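Local structure of seryl-tRNA synthetase, cytoplasmic (Candida albicans, 3QO8) at residues E314-M319 and H399-T404; N346-K351 and S369-T374. The protein catalyses the ATP-dependent attachment of serine to tRNA(Ser), activating the amino acid as seryl-adenylate before transferring it to the acceptor end of the tRNA. One frame throughout, in Å; residues are numbered along the deposited sequence.

Contact 1 of 2, residues E314-M319 and H399-T404; sequences EEFDRM and HCLNST. With SSA (5'-O-(N-(L-seryl)-sulfamoyl)adenosine), chain B.
Met319 and Leu401 carry the contact between a helix and a strand of the largely antiparallel sheet at the heart of the class II synthetase catalytic core. The thioether comes in over the base of the leucine, with Met319 SD 3.5 Å from Leu401 CB. Beyond the sulfur the methionine chain bends (chi3 69°), which carries CE on to the next strand residues, 3.8 Å from Ser403 N. Leucine answers with both branches: Leu401 CD2 presses against the helix backbone, 3.6 Å from Phe316 N, and lies at the edge of the Phe316 ring, while CD1 reaches Glu315 CG at 4.1 Å. No hydrogen bond joins the two segments; van der Waals packing, part of it against backbone atoms, buries 249 Å². The axes of the two short segments approach to 9.2 Å with 13° between their N-to-C directions.

Around these atoms lies a second shell. Glu315 turns its carboxylate away from the strand, where OE2 forms a salt bridge with Arg270; OE1 pairs with Arg318 in one of the two modelled conformers of that arginine. The Phe316 ring meets Tyr352 edge-to-face, and Leu401 is paired through its backbone with Val305 of strand 297-307.

On the sheet face turned from the helix, Asn402 faces the bound seryl-adenylate analogue, its OD1 in close approach at 3.1 Å from the ligand CA, beside Glu248 and Glu302, which hydrogen-bond the ligand. At the end of the strand Thr404 OG1 donates to the seryl hydroxyl OG of the ligand at 2.6 Å and is itself met by the backbone N of Ser369.

Contact 2 of 2, residues N346-K351 and S369-T374; sequences NAAAKK and SCSNCT. With MG (magnesium ion), chain C; SSA (5'-O-(N-(L-seryl)-sulfamoyl)adenosine), chain B.
Lys351 and Ser371 stand on the same face of the sheet, the extended start of the lysine chain lying against the serine hydroxyl, with Lys351 CD 3.4 Å from Ser371 OG. CG is anti to the backbone N (chi1 -177°), and the later bend at chi3 (103°) carries CE to 3.9 Å from Ser369 OG. The ammonium then meets the metal's hydration shell: Lys351 NZ donates to water 2 at 2.8 Å and only weakly to water 1. Ser369 OG binds the magnesium directly at 2.4 Å, alongside Glu366, the ligand sulfamoyl O2S and three waters, and is hydrogen-bonded to Asp353.

Strands 350-358 and 363-372 form an antiparallel hairpin, and where 350-358 begins a classic beta bulge sets Ala349 and Lys350 both opposite Asn372. Ala349 N donates to Asn372 O (2.9 Å), and Asn372 N to Lys350 O (3.1 Å). The asparagine side chain, on the other sheet face from Ser371, closes an Asx turn as OD1 accepts from Thr374 N, the donor sitting 39° above the carbonyl plane. Past the strand, Cys373 turns SG against the methyl of Ala347, 3.8 Å from its CB.

Both contacts lie in the catalytic core, contact 1 fully buried and contact 2 with a few partly exposed residues, Lys351 among them. They meet on one sheet, in which strands 399-404 and 363-372 are neighbours: Asn402 O lies 2.8 Å from Ser371 N, a probable hydrogen bond. Contact 1 joins that sheet to a helix by packing without a hydrogen bond between its segments. Contact 2 pairs the start of strand 350-358 and the loop before it with the end of strand 363-372, through two backbone hydrogen bonds as well as side-chain contacts. Contact 1 meets the seryl end of the ligand through Asn402 and Thr404, contact 2 its sulfamoyl group through magnesium.

Contact 1 of 2, residues E314-M319 and H399-T404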
ATOM      1  N   GLU A 314       5.738 -33.485  -0.010  1.00 26.18           N
ATOM      2  CA  GLU A 314       5.352 -33.616   1.390  1.00 31.54           C
ATOM      3  C   GLU A 314       5.053 -32.238   2.001  1.00 32.31           C
ATOM      4  O   GLU A 314       4.112 -32.080   2.774  1.00 27.57           O
ATOM      5  CB  GLU A 314       6.466 -34.317   2.170  1.00 39.22           C
ATOM      6  CG  GLU A 314       6.191 -34.510   3.649  1.00 55.05           C
ATOM      7  CD  GLU A 314       7.361 -35.159   4.380  1.00 73.07           C
ATOM      8  OE1 GLU A 314       8.503 -34.652   4.266  1.00 76.83           O
ATOM      9  OE2 GLU A 314       7.137 -36.180   5.066  1.00 73.77           O
ATOM     10  N   GLU A 315       5.847 -31.234   1.644  1.00 23.50           N
ATOM     11  CA  GLU A 315       5.608 -29.890   2.167  1.00 20.39           C
ATOM     12  C   GLU A 315       4.273 -29.328   1.683  1.00 20.94           C
ATOM     13  O   GLU A 315       3.567 -28.661   2.444  1.00 22.91           O
ATOM     14  CB  GLU A 315       6.725 -28.934   1.764  1.00 23.99           C
ATOM     15  CG  GLU A 315       6.602 -27.560   2.443  1.00 24.81           C
ATOM     16  CD  GLU A 315       6.810 -27.623   3.949  1.00 33.35           C
ATOM     17  OE1 GLU A 315       7.532 -28.531   4.416  1.00 32.58           O
ATOM     18  OE2 GLU A 315       6.258 -26.756   4.668  1.00 30.17           O
ATOM     19  N   PHE A 316       3.945 -29.583   0.414  1.00 17.92           N
ATOM     20  CA  PHE A 316       2.666 -29.141  -0.163  1.00 17.85           C
ATOM     21  C   PHE A 316       1.502 -29.644   0.698  1.00 25.76           C
ATOM     22  O   PHE A 316       0.573 -28.892   1.008  1.00 25.43           O
ATOM     23  CB  PHE A 316       2.542 -29.664  -1.608  1.00 21.64           C
ATOM     24  CG  PHE A 316       1.216 -29.365  -2.276  1.00 25.70           C
ATOM     25  CD1 PHE A 316       1.046 -28.220  -3.030  1.00 22.43           C
ATOM     26  CD2 PHE A 316       0.155 -30.261  -2.183  1.00 27.47           C
ATOM     27  CE1 PHE A 316      -0.168 -27.949  -3.668  1.00 22.79           C
ATOM     28  CE2 PHE A 316      -1.074 -29.994  -2.811  1.00 27.38           C
ATOM     29  CZ  PHE A 316      -1.229 -28.844  -3.559  1.00 25.10           C
ATOM     30  N   ASP A 317       1.551 -30.919   1.081  1.00 21.77           N
ATOM     31  CA  ASP A 317       0.499 -31.487   1.935  1.00 23.32           C
ATOM     32  C   ASP A 317       0.470 -30.798   3.306  1.00 27.43           C
ATOM     33  O   ASP A 317      -0.602 -30.507   3.853  1.00 25.26           O
ATOM     34  CB  ASP A 317       0.667 -32.998   2.101  1.00 27.79           C
ATOM     35  CG  ASP A 317       0.316 -33.769   0.839  1.00 40.09           C
ATOM     36  OD1 ASP A 317      -0.465 -33.258   0.011  1.00 35.78           O
ATOM     37  OD2 ASP A 317       0.821 -34.895   0.679  1.00 48.25           O
ATOM     38  N   ARG A 318       1.649 -30.528   3.854  1.00 27.11           N
ATOM     39  CA  ARG A 318       1.778 -29.837   5.131  0.51 25.74           C
ATOM     40  C   ARG A 318       1.151 -28.439   5.069  1.00 23.46           C
ATOM     41  O   ARG A 318       0.476 -27.998   5.999  1.00 23.64           O
ATOM     42  CB  ARG A 318       3.259 -29.739   5.488  0.51 31.48           C
ATOM     43  CG  ARG A 318       3.563 -29.432   6.938  0.51 35.21           C
ATOM     44  CD  ARG A 318       5.010 -29.800   7.269  0.51 35.29           C
ATOM     45  NE  ARG A 318       5.221 -31.246   7.264  0.51 33.72           N
ATOM     46  CZ  ARG A 318       6.147 -31.879   6.547  0.51 35.21           C
ATOM     47  NH1 ARG A 318       6.975 -31.207   5.755  0.51 26.07           N
ATOM     48  NH2 ARG A 318       6.245 -33.199   6.624  0.51 34.76           N
ATOM     49  N   MET A 319       1.393 -27.740   3.964  1.00 22.42           N
ATOM     50  CA  MET A 319       0.918 -26.367   3.820  1.00 19.88           C
ATOM     51  C   MET A 319      -0.604 -26.263   3.661  1.00 21.48           C
ATOM     52  O   MET A 319      -1.235 -25.407   4.287  1.00 19.26           O
ATOM     53  CB  MET A 319       1.623 -25.664   2.656  1.00 19.20           C
ATOM     54  CG  MET A 319       3.117 -25.481   2.892  1.00 22.90           C
ATOM     55  SD  MET A 319       4.001 -25.007   1.404  1.00 19.29           S
ATOM     56  CE  MET A 319       3.369 -23.339   1.144  1.00 18.59           C
ATOM     57  N   HIS A 399      12.971 -25.932  -4.241  1.00 22.33           N
ATOM     58  CA  HIS A 399      11.606 -25.813  -4.717  1.00 22.07           C
ATOM     59  C   HIS A 399      10.926 -24.733  -3.900  1.00 21.17           C
ATOM     60  O   HIS A 399      11.210 -24.595  -2.709  1.00 20.23           O
ATOM     61  CB  HIS A 399      10.852 -27.138  -4.574  1.00 25.27           C
ATOM     62  CG  HIS A 399      11.173 -28.130  -5.647  1.00 30.10           C
ATOM     63  ND1 HIS A 399      10.475 -29.307  -5.804  1.00 26.84           N
ATOM     64  CD2 HIS A 399      12.114 -28.118  -6.622  1.00 31.03           C
ATOM     65  CE1 HIS A 399      10.972 -29.979  -6.826  1.00 30.32           C
ATOM     66  NE2 HIS A 399      11.966 -29.281  -7.340  1.00 27.16           N
ATOM     67  N   CYS A 400      10.058 -23.964  -4.554  1.00 21.17           N
ATOM     68  CA  CYS A 400       9.244 -22.952  -3.894  1.00 19.69           C
ATOM     69  C   CYS A 400       7.779 -23.342  -3.918  1.00 22.48           C
ATOM     70  O   CYS A 400       7.254 -23.791  -4.937  1.00 22.09           O
ATOM     71  CB  CYS A 400       9.406 -21.592  -4.561  1.00 16.96           C
ATOM     72  SG  CYS A 400      11.162 -21.119  -4.666  1.00 32.16           S
ATOM     73  N   LEU A 401       7.133 -23.147  -2.781  1.00 16.94           N
ATOM     74  CA  LEU A 401       5.706 -23.371  -2.655  1.00 15.78           C
ATOM     75  C   LEU A 401       5.112 -22.141  -2.020  1.00 18.46           C
ATOM     76  O   LEU A 401       5.780 -21.448  -1.244  1.00 21.83           O
ATOM     77  CB  LEU A 401       5.443 -24.569  -1.750  1.00 17.63           C
ATOM     78  CG  LEU A 401       6.060 -25.909  -2.160  1.00 21.13           C
ATOM     79  CD1 LEU A 401       7.332 -26.167  -1.365  1.00 16.82           C
ATOM     80  CD2 LEU A 401       5.043 -27.032  -1.914  1.00 19.11           C
ATOM     81  N   ASN A 402       3.859 -21.857  -2.346  1.00 16.78           N
ATOM     82  CA  ASN A 402       3.168 -20.762  -1.700  1.00 16.44           C
ATOM     83  C   ASN A 402       1.730 -21.165  -1.462  1.00 18.59           C
ATOM     84  O   ASN A 402       1.150 -21.924  -2.251  1.00 19.43           O
ATOM     85  CB  ASN A 402       3.257 -19.480  -2.537  1.00 15.59           C
ATOM     86  CG  ASN A 402       2.434 -19.553  -3.819  1.00 22.45           C
ATOM     87  OD1 ASN A 402       1.235 -19.233  -3.828  1.00 18.23           O
ATOM     88  ND2 ASN A 402       3.075 -19.965  -4.913  1.00 18.90           N
ATOM     89  N   SER A 403       1.165 -20.690  -0.358  1.00 17.85           N
ATOM     90  CA  SER A 403      -0.237 -20.947  -0.070  1.00 15.29           C
ATOM     91  C   SER A 403      -0.833 -19.808   0.736  1.00 20.60           C
ATOM     92  O   SER A 403      -0.237 -19.339   1.704  1.00 18.42           O
ATOM     93  CB  SER A 403      -0.414 -22.276   0.671  1.00 19.81           C
ATOM     94  OG  SER A 403      -1.761 -22.445   1.107  1.00 17.80           O
ATOM     95  N   THR A 404      -2.014 -19.355   0.339  1.00 18.30           N
ATOM     96  CA  THR A 404      -2.737 -18.424   1.177  1.00 17.99           C
ATOM     97  C   THR A 404      -2.885 -19.042   2.565  1.00 21.77           C
ATOM     98  O   THR A 404      -3.164 -20.227   2.681  1.00 19.22           O
ATOM     99  CB  THR A 404      -4.147 -18.185   0.638  1.00 16.15           C
ATOM    100  OG1 THR A 404      -4.090 -17.954  -0.776  1.00 15.86           O
ATOM    101  CG2 THR A 404      -4.797 -17.004   1.352  1.00 12.18           C
TER
HETATM  102  N10 SSA B 486       0.340 -16.120  -3.476  1.00 14.59           N
HETATM  103  CA  SSA B 486      -0.816 -16.931  -3.853  1.00 22.33           C
HETATM  104  CB  SSA B 486      -1.330 -17.706  -2.640  1.00 20.82           C
HETATM  105  OG  SSA B 486      -1.942 -16.809  -1.691  1.00 20.31           O
HETATM  106  C9  SSA B 486      -1.907 -16.061  -4.409  1.00 23.30           C
HETATM  107  O9  SSA B 486      -1.818 -14.839  -4.404  1.00 18.85           O
HETATM  108  N8  SSA B 486      -2.968 -16.697  -4.896  1.00 16.25           N
HETATM  109  S1  SSA B 486      -4.344 -15.955  -5.247  1.00 20.78           S
HETATM  110  O1S SSA B 486      -4.250 -15.102  -6.397  1.00 18.88           O
HETATM  111  O2S SSA B 486      -5.346 -16.947  -5.457  1.00 19.97           O
HETATM  112  O5' SSA B 486      -4.799 -15.118  -4.036  1.00 18.15           O
HETATM  113  C5' SSA B 486      -4.897 -15.693  -2.745  1.00 15.62           C
HETATM  114  C4' SSA B 486      -6.240 -15.305  -2.118  1.00 18.17           C
HETATM  115  O4' SSA B 486      -6.413 -13.889  -1.991  1.00 18.07           O
HETATM  116  C3' SSA B 486      -7.442 -15.753  -2.920  1.00 17.98           C
HETATM  117  O3' SSA B 486      -7.678 -17.153  -2.709  1.00 17.45           O
HETATM  118  C2' SSA B 486      -8.527 -14.855  -2.339  1.00 19.10           C
HETATM  119  O2' SSA B 486      -8.978 -15.369  -1.071  1.00 18.77           O
HETATM  120  C1' SSA B 486      -7.790 -13.542  -2.075  1.00 15.27           C
HETATM  121  N9  SSA B 486      -7.994 -12.604  -3.198  1.00 18.06           N
HETATM  122  C8  SSA B 486      -7.513 -12.718  -4.446  1.00 17.51           C
HETATM  123  N7  SSA B 486      -7.939 -11.662  -5.172  1.00 17.60           N
HETATM  124  C5  SSA B 486      -8.682 -10.889  -4.358  1.00 20.02           C
HETATM  125  C6  SSA B 486      -9.353  -9.695  -4.536  1.00 18.94           C
HETATM  126  N6  SSA B 486      -9.325  -9.101  -5.749  1.00 15.67           N
HETATM  127  N1  SSA B 486     -10.024  -9.149  -3.495  1.00 15.97           N
HETATM  128  C2  SSA B 486     -10.041  -9.754  -2.302  1.00 19.65           C
HETATM  129  N3  SSA B 486      -9.389 -10.907  -2.098  1.00 16.94           N
HETATM  130  C4  SSA B 486      -8.719 -11.492  -3.116  1.00 16.74           C

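Contact 2 of 2, residues N346-K351 and S369-T374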
ATOM      1  N   ASN A 346       1.471 -20.395 -14.927  1.00 26.25           N
ATOM      2  CA  ASN A 346       2.707 -20.975 -15.446  1.00 26.22           C
ATOM      3  C   ASN A 346       3.597 -21.613 -14.384  1.00 27.82           C
ATOM      4  O   ASN A 346       4.238 -22.626 -14.636  1.00 29.05           O
ATOM      5  CB  ASN A 346       3.547 -19.921 -16.188  1.00 31.00           C
ATOM      6  CG  ASN A 346       2.900 -19.437 -17.464  1.00 35.44           C
ATOM      7  OD1 ASN A 346       1.913 -19.997 -17.930  1.00 36.46           O
ATOM      8  ND2 ASN A 346       3.459 -18.377 -18.039  1.00 33.46           N
ATOM      9  N   ALA A 347       3.668 -21.009 -13.203  1.00 23.40           N
ATOM     10  CA  ALA A 347       4.625 -21.476 -12.206  1.00 23.60           C
ATOM     11  C   ALA A 347       4.190 -22.769 -11.516  1.00 25.67           C
ATOM     12  O   ALA A 347       5.028 -23.549 -11.076  1.00 22.92           O
ATOM     13  CB  ALA A 347       4.934 -20.360 -11.168  1.00 18.73           C
ATOM     14  N   ALA A 348       2.880 -23.003 -11.433  1.00 17.28           N
ATOM     15  CA  ALA A 348       2.359 -24.100 -10.627  1.00 21.20           C
ATOM     16  C   ALA A 348       2.424 -25.440 -11.348  1.00 25.91           C
ATOM     17  O   ALA A 348       1.926 -25.569 -12.465  1.00 25.32           O
ATOM     18  CB  ALA A 348       0.918 -23.804 -10.201  1.00 22.58           C
ATOM     19  N   ALA A 349       3.041 -26.433 -10.704  1.00 22.81           N
ATOM     20  CA  ALA A 349       2.987 -27.807 -11.186  1.00 20.26           C
ATOM     21  C   ALA A 349       1.731 -28.494 -10.642  1.00 22.95           C
ATOM     22  O   ALA A 349       1.233 -29.438 -11.243  1.00 19.74           O
ATOM     23  CB  ALA A 349       4.237 -28.586 -10.777  1.00 21.54           C
ATOM     24  N   LYS A 350       1.228 -28.003  -9.512  1.00 21.83           N
ATOM     25  CA  LYS A 350       0.023 -28.547  -8.882  1.00 23.13           C
ATOM     26  C   LYS A 350      -0.572 -27.478  -7.988  1.00 22.95           C
ATOM     27  O   LYS A 350       0.174 -26.761  -7.311  1.00 20.11           O
ATOM     28  CB  LYS A 350       0.380 -29.770  -8.033  1.00 24.50           C
ATOM     29  CG  LYS A 350      -0.815 -30.474  -7.385  1.00 29.47           C
ATOM     30  CD  LYS A 350      -0.360 -31.659  -6.550  1.00 37.04           C
ATOM     31  CE  LYS A 350      -1.545 -32.401  -5.930  1.00 46.18           C
ATOM     32  NZ  LYS A 350      -2.430 -33.077  -6.936  1.00 46.57           N
ATOM     33  N   LYS A 351      -1.900 -27.375  -7.960  1.00 21.78           N
ATOM     34  CA  LYS A 351      -2.559 -26.399  -7.102  1.00 22.31           C
ATOM     35  C   LYS A 351      -3.830 -26.948  -6.446  1.00 21.74           C
ATOM     36  O   LYS A 351      -4.639 -27.606  -7.101  1.00 22.58           O
ATOM     37  CB  LYS A 351      -2.898 -25.148  -7.906  1.00 21.76           C
ATOM     38  CG  LYS A 351      -3.522 -24.033  -7.088  1.00 25.24           C
ATOM     39  CD  LYS A 351      -3.527 -22.753  -7.886  1.00 31.06           C
ATOM     40  CE  LYS A 351      -4.900 -22.470  -8.433  1.00 30.00           C
ATOM     41  NZ  LYS A 351      -4.868 -21.328  -9.375  1.00 47.51           N
ATOM     42  N   SER A 369      -5.445 -20.458  -2.264  1.00 17.32           N
ATOM     43  CA  SER A 369      -4.761 -21.262  -3.275  1.00 18.78           C
ATOM     44  C   SER A 369      -3.419 -21.703  -2.718  1.00 22.28           C
ATOM     45  O   SER A 369      -2.696 -20.907  -2.124  1.00 20.12           O
ATOM     46  CB  SER A 369      -4.525 -20.484  -4.572  1.00 18.52           C
ATOM     47  OG  SER A 369      -5.723 -20.357  -5.309  1.00 21.29           O
ATOM     48  N   CYS A 370      -3.091 -22.971  -2.934  1.00 19.11           N
ATOM     49  CA  CYS A 370      -1.874 -23.584  -2.435  1.00 16.95           C
ATOM     50  C   CYS A 370      -1.183 -24.267  -3.616  1.00 23.17           C
ATOM     51  O   CYS A 370      -1.758 -25.159  -4.238  1.00 19.79           O
ATOM     52  CB  CYS A 370      -2.229 -24.617  -1.355  1.00 15.91           C
ATOM     53  SG  CYS A 370      -0.798 -25.558  -0.663  1.00 22.28           S
ATOM     54  N   SER A 371       0.037 -23.842  -3.929  1.00 20.58           N
ATOM     55  CA  SER A 371       0.726 -24.279  -5.136  1.00 24.72           C
ATOM     56  C   SER A 371       2.125 -24.787  -4.846  1.00 20.97           C
ATOM     57  O   SER A 371       2.850 -24.191  -4.065  1.00 20.04           O
ATOM     58  CB  SER A 371       0.854 -23.113  -6.123  1.00 19.87           C
ATOM     59  OG  SER A 371      -0.415 -22.608  -6.498  1.00 24.34           O
ATOM     60  N   ASN A 372       2.498 -25.885  -5.494  1.00 20.70           N
ATOM     61  CA  ASN A 372       3.894 -26.293  -5.587  1.00 22.05           C
ATOM     62  C   ASN A 372       4.404 -25.821  -6.938  1.00 21.98           C
ATOM     63  O   ASN A 372       3.912 -26.259  -7.987  1.00 23.49           O
ATOM     64  CB  ASN A 372       4.044 -27.811  -5.471  1.00 21.69           C
ATOM     65  CG  ASN A 372       5.500 -28.252  -5.376  1.00 25.88           C
ATOM     66  OD1 ASN A 372       6.422 -27.453  -5.571  1.00 26.19           O
ATOM     67  ND2 ASN A 372       5.710 -29.533  -5.080  1.00 24.14           N
ATOM     68  N   CYS A 373       5.360 -24.897  -6.909  1.00 19.84           N
ATOM     69  CA  CYS A 373       5.928 -24.318  -8.122  1.00 18.39           C
ATOM     70  C   CYS A 373       7.281 -24.960  -8.436  1.00 22.48           C
ATOM     71  O   CYS A 373       8.032 -24.473  -9.287  1.00 23.43           O
ATOM     72  CB  CYS A 373       6.065 -22.785  -7.967  1.00 18.48           C
ATOM     73  SG  CYS A 373       4.435 -21.949  -7.748  1.00 26.72           S
ATOM     74  N   THR A 374       7.576 -26.063  -7.751  1.00 17.79           N
ATOM     75  CA  THR A 374       8.869 -26.741  -7.866  1.00 18.67           C
ATOM     76  C   THR A 374      10.014 -25.728  -8.034  1.00 25.65           C
ATOM     77  O   THR A 374      10.135 -24.808  -7.215  1.00 25.57           O
ATOM     78  CB  THR A 374       8.870 -27.874  -8.949  1.00 25.15           C
ATOM     79  OG1 THR A 374       8.625 -27.331 -10.253  1.00 22.32           O
ATOM     80  CG2 THR A 374       7.801 -28.915  -8.629  1.00 28.38           C
TER
HETATM   81 MG    MG C 487      -6.512 -18.589  -6.729  1.00 29.07          MG
HETATM   82  N10 SSA B 486       0.340 -16.120  -3.476  1.00 14.59           N
HETATM   83  CA  SSA B 486      -0.816 -16.931  -3.853  1.00 22.33           C
HETATM   84  CB  SSA B 486      -1.330 -17.706  -2.640  1.00 20.82           C
HETATM   85  OG  SSA B 486      -1.942 -16.809  -1.691  1.00 20.31           O
HETATM   86  C9  SSA B 486      -1.907 -16.061  -4.409  1.00 23.30           C
HETATM   87  O9  SSA B 486      -1.818 -14.839  -4.404  1.00 18.85           O
HETATM   88  N8  SSA B 486      -2.968 -16.697  -4.896  1.00 16.25           N
HETATM   89  S1  SSA B 486      -4.344 -15.955  -5.247  1.00 20.78           S
HETATM   90  O1S SSA B 486      -4.250 -15.102  -6.397  1.00 18.88           O
HETATM   91  O2S SSA B 486      -5.346 -16.947  -5.457  1.00 19.97           O
HETATM   92  O5' SSA B 486      -4.799 -15.118  -4.036  1.00 18.15           O
HETATM   93  C5' SSA B 486      -4.897 -15.693  -2.745  1.00 15.62           C
HETATM   94  C4' SSA B 486      -6.240 -15.305  -2.118  1.00 18.17           C
HETATM   95  O4' SSA B 486      -6.413 -13.889  -1.991  1.00 18.07           O
HETATM   96  C3' SSA B 486      -7.442 -15.753  -2.920  1.00 17.98           C
HETATM   97  O3' SSA B 486      -7.678 -17.153  -2.709  1.00 17.45           O
HETATM   98  C2' SSA B 486      -8.527 -14.855  -2.339  1.00 19.10           C
HETATM   99  O2' SSA B 486      -8.978 -15.369  -1.071  1.00 18.77           O
HETATM  100  C1' SSA B 486      -7.790 -13.542  -2.075  1.00 15.27           C
HETATM  101  N9  SSA B 486      -7.994 -12.604  -3.198  1.00 18.06           N
HETATM  102  C8  SSA B 486      -7.513 -12.718  -4.446  1.00 17.51           C
HETATM  103  N7  SSA B 486      -7.939 -11.662  -5.172  1.00 17.60           N
HETATM  104  C5  SSA B 486      -8.682 -10.889  -4.358  1.00 20.02           C
HETATM  105  C6  SSA B 486      -9.353  -9.695  -4.536  1.00 18.94           C
HETATM  106  N6  SSA B 486      -9.325  -9.101  -5.749  1.00 15.67           N
HETATM  107  N1  SSA B 486     -10.024  -9.149  -3.495  1.00 15.97           N
HETATM  108  C2  SSA B 486     -10.041  -9.754  -2.302  1.00 19.65           C
HETATM  109  N3  SSA B 486      -9.389 -10.907  -2.098  1.00 16.94           N
HETATM  110  C4  SSA B 486      -8.719 -11.492  -3.116  1.00 16.74           C
HETATM  111  O   HOH W   1      -7.736 -20.247  -7.930  1.00 21.44           O
HETATM  112  O   HOH W   2      -4.386 -18.823  -8.204  1.00 42.38           O
HETATM  113  O   HOH W   3      -7.492 -17.162  -8.558  1.00 59.59           O